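Local coordinates for capsid polyprotein (Turkey astrovirus 2, PDB 3TS3) that forms the globular spike domain that projects from the astrovirus capsid, part of a polyprotein that probably self-assembles into an icosahedral T=3 immature shell, at residues N50-R60 against Q118-D128; R134-I144 against A154-D162. One frame throughout, in Å; residues are numbered along the deposited sequence. Where two conformers were deposited one is given.

Contact 1 of 2, residues N50-R60 against Q118-D128; sequences NQITIPSIGYR and QKYYPGTTNLD. Unlike the reference sequence in segment 50-60: Ile54 (reference Thr).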
loop_
_atom_site.group_PDB
_atom_site.type_symbol
_atom_site.label_atom_id
_atom_site.label_comp_id
_atom_site.label_asym_id
_atom_site.label_seq_id
_atom_site.Cartn_x
_atom_site.Cartn_y
_atom_site.Cartn_z
ATOM N N ASN C 50 0.475 -1.296 -26.905
ATOM C CA ASN C 50 -0.447 -1.510 -28.006
ATOM C C ASN C 50 -1.892 -1.527 -27.515
ATOM O O ASN C 50 -2.183 -2.094 -26.486
ATOM C CB ASN C 50 -0.120 -2.799 -28.756
ATOM C CG ASN C 50 -0.827 -2.885 -30.091
ATOM O OD1 ASN C 50 -0.884 -1.919 -30.830
ATOM N ND2 ASN C 50 -1.357 -4.051 -30.399
ATOM N N GLN C 51 -2.802 -0.938 -28.275
ATOM C CA GLN C 51 -4.199 -0.986 -27.886
ATOM C C GLN C 51 -4.764 -2.395 -28.036
ATOM O O GLN C 51 -4.657 -3.003 -29.092
ATOM C CB GLN C 51 -5.007 -0.037 -28.766
ATOM C CG GLN C 51 -6.506 -0.184 -28.635
ATOM C CD GLN C 51 -7.039 0.393 -27.354
ATOM O OE1 GLN C 51 -6.363 1.153 -26.674
ATOM N NE2 GLN C 51 -8.276 0.047 -27.027
ATOM N N ILE C 52 -5.385 -2.886 -26.973
ATOM C CA ILE C 52 -6.109 -4.139 -26.995
ATOM C C ILE C 52 -7.534 -3.835 -26.559
ATOM O O ILE C 52 -7.751 -3.292 -25.488
ATOM C CB ILE C 52 -5.474 -5.193 -26.058
ATOM C CG1 ILE C 52 -3.995 -5.398 -26.399
ATOM C CG2 ILE C 52 -6.215 -6.515 -26.154
ATOM C CD1 ILE C 52 -3.275 -6.337 -25.449
ATOM N N THR C 53 -8.498 -4.150 -27.415
ATOM C CA THR C 53 -9.898 -3.595 -27.190
ATOM C C THR C 53 -10.784 -4.506 -26.354
ATOM O O THR C 53 -11.596 -3.992 -25.595
ATOM C CB THR C 53 -10.630 -3.416 -28.533
ATOM O OG1 THR C 53 -10.532 -4.627 -29.293
ATOM C CG2 THR C 53 -10.041 -2.245 -29.320
ATOM N N ILE C 54 -10.568 -5.811 -26.428
ATOM C CA ILE C 54 -11.332 -6.725 -25.590
ATOM C C ILE C 54 -10.377 -7.693 -24.914
ATOM O O ILE C 54 -10.404 -8.886 -25.152
ATOM C CB ILE C 54 -12.368 -7.504 -26.423
ATOM C CG1 ILE C 54 -13.139 -6.538 -27.320
ATOM C CG2 ILE C 54 -13.330 -8.266 -25.520
ATOM C CD1 ILE C 54 -14.107 -7.221 -28.218
ATOM N N PRO C 55 -9.531 -7.152 -24.052
ATOM C CA PRO C 55 -8.581 -7.981 -23.313
ATOM C C PRO C 55 -9.259 -8.868 -22.265
ATOM O O PRO C 55 -10.271 -8.490 -21.694
ATOM C CB PRO C 55 -7.681 -6.946 -22.632
ATOM C CG PRO C 55 -8.563 -5.760 -22.452
ATOM C CD PRO C 55 -9.411 -5.728 -23.701
ATOM N N SER C 56 -8.684 -10.042 -22.029
ATOM C CA SER C 56 -9.176 -10.952 -21.008
ATOM C C SER C 56 -8.041 -11.763 -20.418
ATOM O O SER C 56 -6.987 -11.888 -21.020
ATOM C CB SER C 56 -10.213 -11.916 -21.585
ATOM O OG SER C 56 -9.586 -12.938 -22.337
ATOM N N ILE C 57 -8.290 -12.327 -19.243
ATOM C CA ILE C 57 -7.381 -13.279 -18.645
ATOM C C ILE C 57 -8.142 -14.604 -18.573
ATOM O O ILE C 57 -9.211 -14.672 -17.999
ATOM C CB ILE C 57 -6.978 -12.851 -17.227
ATOM C CG1 ILE C 57 -6.163 -11.549 -17.258
ATOM C CG2 ILE C 57 -6.181 -13.958 -16.545
ATOM C CD1 ILE C 57 -4.896 -11.619 -18.082
ATOM N N GLY C 58 -7.581 -15.648 -19.166
ATOM C CA GLY C 58 -8.225 -16.943 -19.181
ATOM C C GLY C 58 -7.787 -17.891 -18.085
ATOM O O GLY C 58 -6.636 -17.889 -17.673
ATOM N N TYR C 59 -8.718 -18.716 -17.628
ATOM C CA TYR C 59 -8.408 -19.713 -16.621
ATOM C C TYR C 59 -9.228 -20.985 -16.801
ATOM O O TYR C 59 -10.212 -20.991 -17.527
ATOM C CB TYR C 59 -8.543 -19.144 -15.206
ATOM C CG TYR C 59 -9.922 -18.666 -14.800
ATOM C CD1 TYR C 59 -10.761 -19.479 -14.065
ATOM C CD2 TYR C 59 -10.366 -17.397 -15.122
ATOM C CE1 TYR C 59 -12.001 -19.049 -13.666
ATOM C CE2 TYR C 59 -11.608 -16.954 -14.728
ATOM C CZ TYR C 59 -12.424 -17.785 -14.002
ATOM O OH TYR C 59 -13.670 -17.358 -13.606
ATOM N N ARG C 60 -8.804 -22.057 -16.141
ATOM C CA ARG C 60 -9.469 -23.353 -16.265
ATOM C C ARG C 60 -10.599 -23.534 -15.259
ATOM O O ARG C 60 -10.484 -23.161 -14.097
ATOM C CB ARG C 60 -8.456 -24.492 -16.128
ATOM C CG ARG C 60 -9.074 -25.875 -16.106
ATOM C CD ARG C 60 -8.017 -26.955 -15.869
ATOM N NE ARG C 60 -6.897 -26.814 -16.792
ATOM C CZ ARG C 60 -6.723 -27.549 -17.882
ATOM N NH1 ARG C 60 -7.593 -28.497 -18.193
ATOM N NH2 ARG C 60 -5.670 -27.342 -18.662
ATOM N N GLN C 118 -6.903 -19.603 -9.445
ATOM C CA GLN C 118 -7.298 -20.334 -10.639
ATOM C C GLN C 118 -6.061 -20.762 -11.418
ATOM O O GLN C 118 -4.957 -20.344 -11.112
ATOM C CB GLN C 118 -8.230 -19.505 -11.526
ATOM C CG GLN C 118 -9.452 -18.959 -10.808
ATOM C CD GLN C 118 -10.480 -20.021 -10.458
ATOM O OE1 GLN C 118 -10.426 -21.139 -10.942
ATOM N NE2 GLN C 118 -11.431 -19.657 -9.624
ATOM N N LYS C 119 -6.262 -21.622 -12.410
ATOM C CA LYS C 119 -5.164 -22.125 -13.208
ATOM C C LYS C 119 -5.164 -21.384 -14.519
ATOM O O LYS C 119 -6.142 -21.392 -15.238
ATOM C CB LYS C 119 -5.332 -23.623 -13.469
ATOM C CG LYS C 119 -5.197 -24.483 -12.229
ATOM C CD LYS C 119 -5.452 -25.946 -12.522
ATOM C CE LYS C 119 -5.179 -26.804 -11.304
ATOM N NZ LYS C 119 -5.094 -28.242 -11.650
ATOM N N TYR C 120 -4.044 -20.752 -14.832
ATOM C CA TYR C 120 -3.968 -19.948 -16.035
ATOM C C TYR C 120 -4.229 -20.790 -17.284
ATOM O O TYR C 120 -3.746 -21.903 -17.406
ATOM C CB TYR C 120 -2.604 -19.264 -16.120
ATOM C CG TYR C 120 -2.352 -18.586 -17.438
ATOM C CD1 TYR C 120 -3.093 -17.483 -17.826
ATOM C CD2 TYR C 120 -1.378 -19.053 -18.296
ATOM C CE1 TYR C 120 -2.867 -16.868 -19.022
ATOM C CE2 TYR C 120 -1.148 -18.446 -19.501
ATOM C CZ TYR C 120 -1.895 -17.349 -19.859
ATOM O OH TYR C 120 -1.674 -16.733 -21.058
ATOM N N TYR C 121 -5.032 -20.252 -18.194
ATOM C CA TYR C 121 -5.342 -20.931 -19.439
ATOM C C TYR C 121 -5.104 -19.991 -20.620
ATOM O O TYR C 121 -5.843 -19.040 -20.820
ATOM C CB TYR C 121 -6.805 -21.370 -19.402
ATOM C CG TYR C 121 -7.223 -22.324 -20.504
ATOM C CD1 TYR C 121 -6.729 -23.617 -20.559
ATOM C CD2 TYR C 121 -8.138 -21.936 -21.464
ATOM C CE1 TYR C 121 -7.126 -24.490 -21.560
ATOM C CE2 TYR C 121 -8.540 -22.792 -22.460
ATOM C CZ TYR C 121 -8.034 -24.063 -22.509
ATOM O OH TYR C 121 -8.444 -24.909 -23.513
ATOM N N PRO C 122 -4.100 -20.285 -21.435
ATOM C CA PRO C 122 -3.756 -19.428 -22.570
ATOM C C PRO C 122 -4.881 -19.289 -23.592
ATOM O O PRO C 122 -5.040 -18.224 -24.163
ATOM C CB PRO C 122 -2.568 -20.149 -23.205
ATOM C CG PRO C 122 -1.996 -20.954 -22.125
ATOM C CD PRO C 122 -3.096 -21.334 -21.209
ATOM N N GLY C 123 -5.654 -20.349 -23.786
ATOM C CA GLY C 123 -6.636 -20.405 -24.850
ATOM C C GLY C 123 -7.717 -19.351 -24.790
ATOM O O GLY C 123 -8.139 -18.835 -25.815
ATOM N N THR C 124 -8.156 -19.035 -23.583
ATOM C CA THR C 124 -9.190 -18.032 -23.385
ATOM C C THR C 124 -8.621 -16.684 -22.943
ATOM O O THR C 124 -9.364 -15.794 -22.575
ATOM C CB THR C 124 -10.248 -18.515 -22.405
ATOM O OG1 THR C 124 -9.604 -19.032 -21.243
ATOM C CG2 THR C 124 -11.078 -19.624 -23.038
ATOM N N THR C 125 -7.301 -16.547 -22.996
ATOM C CA THR C 125 -6.647 -15.298 -22.640
ATOM C C THR C 125 -6.539 -14.493 -23.922
ATOM O O THR C 125 -5.747 -14.794 -24.791
ATOM C CB THR C 125 -5.244 -15.561 -22.078
ATOM O OG1 THR C 125 -5.353 -16.218 -20.814
ATOM C CG2 THR C 125 -4.479 -14.258 -21.901
ATOM N N ASN C 126 -7.401 -13.499 -24.049
ATOM C CA ASN C 126 -7.439 -12.708 -25.261
ATOM C C ASN C 126 -6.548 -11.466 -25.203
ATOM O O ASN C 126 -6.989 -10.370 -24.886
ATOM C CB ASN C 126 -8.892 -12.434 -25.627
ATOM C CG ASN C 126 -9.603 -13.704 -26.077
ATOM O OD1 ASN C 126 -10.675 -14.053 -25.586
ATOM N ND2 ASN C 126 -8.985 -14.412 -27.008
ATOM N N LEU C 127 -5.280 -11.678 -25.528
ATOM C CA LEU C 127 -4.251 -10.651 -25.518
ATOM C C LEU C 127 -3.373 -10.815 -26.743
ATOM O O LEU C 127 -3.311 -11.889 -27.313
ATOM C CB LEU C 127 -3.379 -10.765 -24.267
ATOM C CG LEU C 127 -4.068 -10.621 -22.909
ATOM C CD1 LEU C 127 -3.055 -10.840 -21.794
ATOM C CD2 LEU C 127 -4.708 -9.246 -22.782
ATOM N N ASP C 128 -2.636 -9.769 -27.079
ATOM C CA ASP C 128 -1.770 -9.788 -28.239
ATOM C C ASP C 128 -0.768 -10.914 -28.096
ATOM O O ASP C 128 -0.379 -11.257 -26.997
ATOM C CB ASP C 128 -0.941 -8.513 -28.295
ATOM C CG ASP C 128 -1.727 -7.306 -28.722
ATOM O OD1 ASP C 128 -1.113 -6.234 -28.752
ATOM O OD2 ASP C 128 -2.918 -7.426 -29.054
HETATM O O HOH W 1 -4.534 -5.593 -30.193
HETATM O O HOH W 2 -5.154 -24.457 -17.121
#
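Strand 56-59 of the spike domain lies against the irregular chain that follows strand 117-119, and a single beta bridge, Tyr59 with Tyr120, is all the regular pairing between them. Backbone bonds fix this end: Tyr121 N donates to Gly58 O (2.9 Å), and Arg60 N to Lys119 O.

Hydroxyls take over where the backbones part. Ser56 OG, placed between its own N and carbonyl carbon (chi1 77°), accepts from Asn126 N at 2.8 Å and donates to Thr124 O, so one buried oxygen stitches two peptide groups of the partner. Thr125 OG1 accepts from Gly58 N at 2.8 Å and donates to Tyr121 O of its own segment. Gly58 fits tightly here, its CA 3.2 Å from Thr124 OG1, a hydroxyl that is bonded in turn to Thr67 O.

Apolar contacts are fewer. Leu127 sends CD2 to Pro55 CB (3.8 Å) and CD1 to within 4.2 Å of Ile57 CD1, while the Gln118 chain, bent at chi2, lays CG 3.5 Å from CD1 of the Tyr59 ring.

Polar groups close both ends. Arg60 forms a salt bridge with Glu139, and its NE donates to a water that also binds Tyr120 O. At the far end Asp128 OD1 has Tyr48 as a second partner, and OD2 receives a water shared with Gln51 O. Asn50 ND2 meets Asp128 OD1 at 2.7 Å in a nearly straight bond (175°), with the oxygen in the amide plane.

Contact 2 of 2, residues R134-I144 against A154-D162; sequences RLNLAEGDPVI and AALFYRTSD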
loop_
_atom_site.group_PDB
_atom_site.type_symbol
_atom_site.label_atom_id
_atom_site.label_comp_id
_atom_site.label_asym_id
_atom_site.label_seq_id
_atom_site.Cartn_x
_atom_site.Cartn_y
_atom_site.Cartn_z
ATOM N N ARG C 134 5.631 -12.007 -23.647
ATOM C CA ARG C 134 6.273 -11.301 -22.541
ATOM C C ARG C 134 5.862 -11.832 -21.178
ATOM O O ARG C 134 6.666 -11.897 -20.264
ATOM C CB ARG C 134 5.998 -9.811 -22.600
ATOM C CG ARG C 134 6.634 -9.154 -23.768
ATOM C CD ARG C 134 7.246 -7.860 -23.354
ATOM N NE ARG C 134 7.715 -7.107 -24.503
ATOM C CZ ARG C 134 7.774 -5.790 -24.535
ATOM N NH1 ARG C 134 7.396 -5.095 -23.477
ATOM N NH2 ARG C 134 8.203 -5.172 -25.617
ATOM N N LEU C 135 4.604 -12.204 -21.045
ATOM C CA LEU C 135 4.130 -12.719 -19.780
ATOM C C LEU C 135 4.902 -13.979 -19.430
ATOM O O LEU C 135 5.185 -14.220 -18.266
ATOM C CB LEU C 135 2.634 -12.981 -19.815
ATOM C CG LEU C 135 1.804 -11.719 -19.616
ATOM C CD1 LEU C 135 0.357 -12.009 -19.919
ATOM C CD2 LEU C 135 1.983 -11.201 -18.202
ATOM N N ASN C 136 5.240 -14.776 -20.439
ATOM C CA ASN C 136 6.031 -15.980 -20.212
ATOM C C ASN C 136 5.449 -16.905 -19.143
ATOM O O ASN C 136 6.140 -17.346 -18.243
ATOM C CB ASN C 136 7.472 -15.623 -19.881
ATOM C CG ASN C 136 8.388 -16.819 -19.936
ATOM O OD1 ASN C 136 8.135 -17.765 -20.665
ATOM N ND2 ASN C 136 9.458 -16.777 -19.164
ATOM N N LEU C 137 4.168 -17.190 -19.269
ATOM C CA LEU C 137 3.473 -18.045 -18.331
ATOM C C LEU C 137 3.334 -19.457 -18.871
ATOM O O LEU C 137 3.473 -19.692 -20.065
ATOM C CB LEU C 137 2.093 -17.472 -18.012
ATOM C CG LEU C 137 2.033 -16.106 -17.329
ATOM C CD1 LEU C 137 0.639 -15.517 -17.429
ATOM C CD2 LEU C 137 2.495 -16.167 -15.880
ATOM N N ALA C 138 3.043 -20.384 -17.974
ATOM C CA ALA C 138 2.813 -21.767 -18.338
ATOM C C ALA C 138 1.377 -22.083 -17.994
ATOM O O ALA C 138 0.843 -21.583 -17.024
ATOM C CB ALA C 138 3.751 -22.685 -17.575
ATOM N N GLU C 139 0.750 -22.933 -18.789
ATOM C CA GLU C 139 -0.620 -23.290 -18.522
ATOM C C GLU C 139 -0.644 -23.925 -17.142
ATOM O O GLU C 139 0.197 -24.750 -16.810
ATOM C CB GLU C 139 -1.133 -24.265 -19.589
ATOM C CG GLU C 139 -2.597 -24.613 -19.442
ATOM C CD GLU C 139 -3.083 -25.628 -20.463
ATOM O OE1 GLU C 139 -2.248 -26.221 -21.169
ATOM O OE2 GLU C 139 -4.305 -25.851 -20.534
ATOM N N GLY C 140 -1.624 -23.531 -16.343
ATOM C CA GLY C 140 -1.758 -24.015 -14.989
ATOM C C GLY C 140 -1.095 -23.167 -13.916
ATOM O O GLY C 140 -1.279 -23.438 -12.749
ATOM N N ASP C 141 -0.352 -22.136 -14.306
ATOM C CA ASP C 141 0.266 -21.256 -13.314
ATOM C C ASP C 141 -0.837 -20.572 -12.532
ATOM O O ASP C 141 -1.862 -20.243 -13.090
ATOM C CB ASP C 141 1.132 -20.187 -13.986
ATOM C CG ASP C 141 2.522 -20.690 -14.334
ATOM O OD1 ASP C 141 2.880 -21.796 -13.911
ATOM O OD2 ASP C 141 3.241 -19.961 -15.027
ATOM N N PRO C 142 -0.622 -20.336 -11.246
ATOM C CA PRO C 142 -1.672 -19.695 -10.460
ATOM C C PRO C 142 -2.000 -18.307 -10.994
ATOM O O PRO C 142 -1.103 -17.571 -11.358
ATOM C CB PRO C 142 -1.035 -19.574 -9.078
ATOM C CG PRO C 142 -0.120 -20.758 -8.987
ATOM C CD PRO C 142 0.407 -20.962 -10.394
ATOM N N VAL C 143 -3.286 -17.986 -11.058
ATOM C CA VAL C 143 -3.729 -16.652 -11.413
ATOM C C VAL C 143 -4.814 -16.189 -10.446
ATOM O O VAL C 143 -5.658 -16.972 -10.035
ATOM C CB VAL C 143 -4.183 -16.538 -12.888
ATOM C CG1 VAL C 143 -5.340 -17.463 -13.192
ATOM C CG2 VAL C 143 -4.534 -15.102 -13.223
ATOM N N ILE C 144 -4.751 -14.924 -10.059
ATOM C CA ILE C 144 -5.729 -14.374 -9.135
ATOM C C ILE C 144 -6.336 -13.083 -9.668
ATOM O O ILE C 144 -5.625 -12.178 -10.054
ATOM C CB ILE C 144 -5.105 -14.106 -7.749
ATOM C CG1 ILE C 144 -4.581 -15.406 -7.135
ATOM C CG2 ILE C 144 -6.113 -13.436 -6.823
ATOM C CD1 ILE C 144 -3.693 -15.195 -5.919
ATOM N N ALA C 154 -7.366 -6.418 -12.752
ATOM C CA ALA C 154 -5.976 -6.805 -12.959
ATOM C C ALA C 154 -5.770 -8.263 -12.562
ATOM O O ALA C 154 -6.674 -8.903 -12.068
ATOM C CB ALA C 154 -5.052 -5.911 -12.154
ATOM N N ALA C 155 -4.574 -8.780 -12.798
ATOM C CA ALA C 155 -4.283 -10.152 -12.442
ATOM C C ALA C 155 -2.960 -10.281 -11.720
ATOM O O ALA C 155 -2.002 -9.623 -12.070
ATOM C CB ALA C 155 -4.275 -11.023 -13.683
ATOM N N LEU C 156 -2.918 -11.158 -10.724
ATOM C CA LEU C 156 -1.669 -11.501 -10.065
ATOM C C LEU C 156 -1.373 -12.947 -10.439
ATOM O O LEU C 156 -2.188 -13.831 -10.210
ATOM C CB LEU C 156 -1.786 -11.358 -8.547
ATOM C CG LEU C 156 -0.594 -11.803 -7.689
ATOM C CD1 LEU C 156 0.631 -10.953 -7.939
ATOM C CD2 LEU C 156 -0.970 -11.764 -6.218
ATOM N N PHE C 157 -0.204 -13.171 -11.023
ATOM C CA PHE C 157 0.201 -14.501 -11.436
ATOM C C PHE C 157 1.362 -14.965 -10.575
ATOM O O PHE C 157 2.105 -14.162 -10.037
ATOM C CB PHE C 157 0.727 -14.499 -12.876
ATOM C CG PHE C 157 -0.280 -14.129 -13.930
ATOM C CD1 PHE C 157 -1.189 -15.058 -14.400
ATOM C CD2 PHE C 157 -0.260 -12.878 -14.510
ATOM C CE1 PHE C 157 -2.090 -14.723 -15.388
ATOM C CE2 PHE C 157 -1.151 -12.544 -15.497
ATOM C CZ PHE C 157 -2.068 -13.468 -15.933
ATOM N N TYR C 158 1.514 -16.277 -10.467
ATOM C CA TYR C 158 2.729 -16.841 -9.925
ATOM C C TYR C 158 3.353 -17.596 -11.091
ATOM O O TYR C 158 2.822 -18.613 -11.526
ATOM C CB TYR C 158 2.448 -17.770 -8.749
ATOM C CG TYR C 158 3.700 -18.308 -8.084
ATOM C CD1 TYR C 158 4.608 -17.458 -7.497
ATOM C CD2 TYR C 158 3.953 -19.660 -8.036
ATOM C CE1 TYR C 158 5.746 -17.934 -6.895
ATOM C CE2 TYR C 158 5.087 -20.147 -7.433
ATOM C CZ TYR C 158 5.983 -19.281 -6.859
ATOM O OH TYR C 158 7.120 -19.763 -6.254
ATOM N N ARG C 159 4.481 -17.096 -11.588
ATOM C CA ARG C 159 5.167 -17.759 -12.691
ATOM C C ARG C 159 6.089 -18.789 -12.064
ATOM O O ARG C 159 7.179 -18.480 -11.614
ATOM C CB ARG C 159 5.961 -16.756 -13.529
ATOM C CG ARG C 159 6.589 -17.357 -14.787
ATOM C CD ARG C 159 7.632 -16.447 -15.433
ATOM N NE ARG C 159 7.066 -15.233 -16.008
ATOM C CZ ARG C 159 7.526 -14.008 -15.789
ATOM N NH1 ARG C 159 8.565 -13.809 -14.992
ATOM N NH2 ARG C 159 6.935 -12.979 -16.370
ATOM N N THR C 160 5.630 -20.029 -12.064
ATOM C CA THR C 160 6.296 -21.121 -11.376
ATOM C C THR C 160 7.707 -21.378 -11.880
ATOM O O THR C 160 8.567 -21.763 -11.112
ATOM C CB THR C 160 5.475 -22.423 -11.445
ATOM O OG1 THR C 160 5.329 -22.829 -12.804
ATOM C CG2 THR C 160 4.101 -22.211 -10.858
ATOM N N SER C 161 7.948 -21.138 -13.162
ATOM C CA SER C 161 9.248 -21.440 -13.742
ATOM C C SER C 161 10.378 -20.670 -13.075
ATOM O O SER C 161 11.464 -21.201 -12.908
ATOM C CB SER C 161 9.253 -21.170 -15.246
ATOM O OG SER C 161 8.990 -19.809 -15.533
ATOM N N ASP C 162 10.145 -19.407 -12.737
ATOM C CA ASP C 162 11.157 -18.632 -12.026
ATOM C C ASP C 162 10.726 -18.152 -10.628
ATOM O O ASP C 162 11.371 -17.299 -10.046
ATOM C CB ASP C 162 11.695 -17.481 -12.878
ATOM C CG ASP C 162 10.624 -16.509 -13.279
ATOM O OD1 ASP C 162 9.495 -16.679 -12.809
ATOM O OD2 ASP C 162 10.913 -15.583 -14.056
HETATM O O HOH W 3 6.935 -19.814 -17.449
HETATM O O HOH W 4 5.790 -20.971 -15.351
#
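Strands 142-144 and 154-159 run antiparallel, their axes 4.6 Å apart at closest approach, with Ile144 and Leu156 exchanging both backbone bonds as a hydrogen-bonded pair and Tyr158 N donating to Pro142 O. In the adjoining non-hydrogen-bonded pair, Val143 and Phe157 lie side by side and point the same way, CG2 of the valine 3.3 Å from CE1 of the ring. Leu137 crosses the phenylalanine at about a right angle and sets CD1 over the centre of one ring face, a CH-pi contact 3.5 Å from the centroid and 13° off the normal. This is a beta hairpin of the large antiparallel sheet; strand 164-171 adjoins its second arm, and Ile57 and Phe168 also pack on Phe157.

Beyond the paired residues the links become polar. Arg159, bent at chi3 (-68°), turns its guanidinium side-on to the end of helix 129-135: NE and NH2 both donate to Leu135 O, at 3.1 and 2.9 Å, with the oxygen near the guanidinium plane. NH1 is salt-bridged to Asp162 OD2, which helps fix the group's rotation. The carboxylate of Asp141 divides its work. OD2 accepts from Ala138 N across the type II turn of residues 138-141 and from a water that also binds Ser161 N, while OD1 receives the Thr160 hydroxyl, OG1 lying 2.9 Å away on its syn side but tilted out of the carboxylate plane.

Overall arrangement
Contact 2 belongs to the buried body of the domain, whereas contact 1, farther from the centre of the chain, is only partly buried. Their centres are about 12 Å apart, and both reach the same sheet because strands 117-119 and 142-148 are neighbours in it. In 134-144 against 154-162, regular strand pairing and an apolar cluster round Phe157 prevail, with charged groups gathered beyond the paired residues; in 50-60 against 118-128, serine and threonine hydroxyls largely replace that pairing. The two meet directly: besides the salt bridge from Arg60, Tyr120 N probably bonds to Asp141 O, and Ile57 of contact 1 packs on Val143 and Ala155 of contact 2.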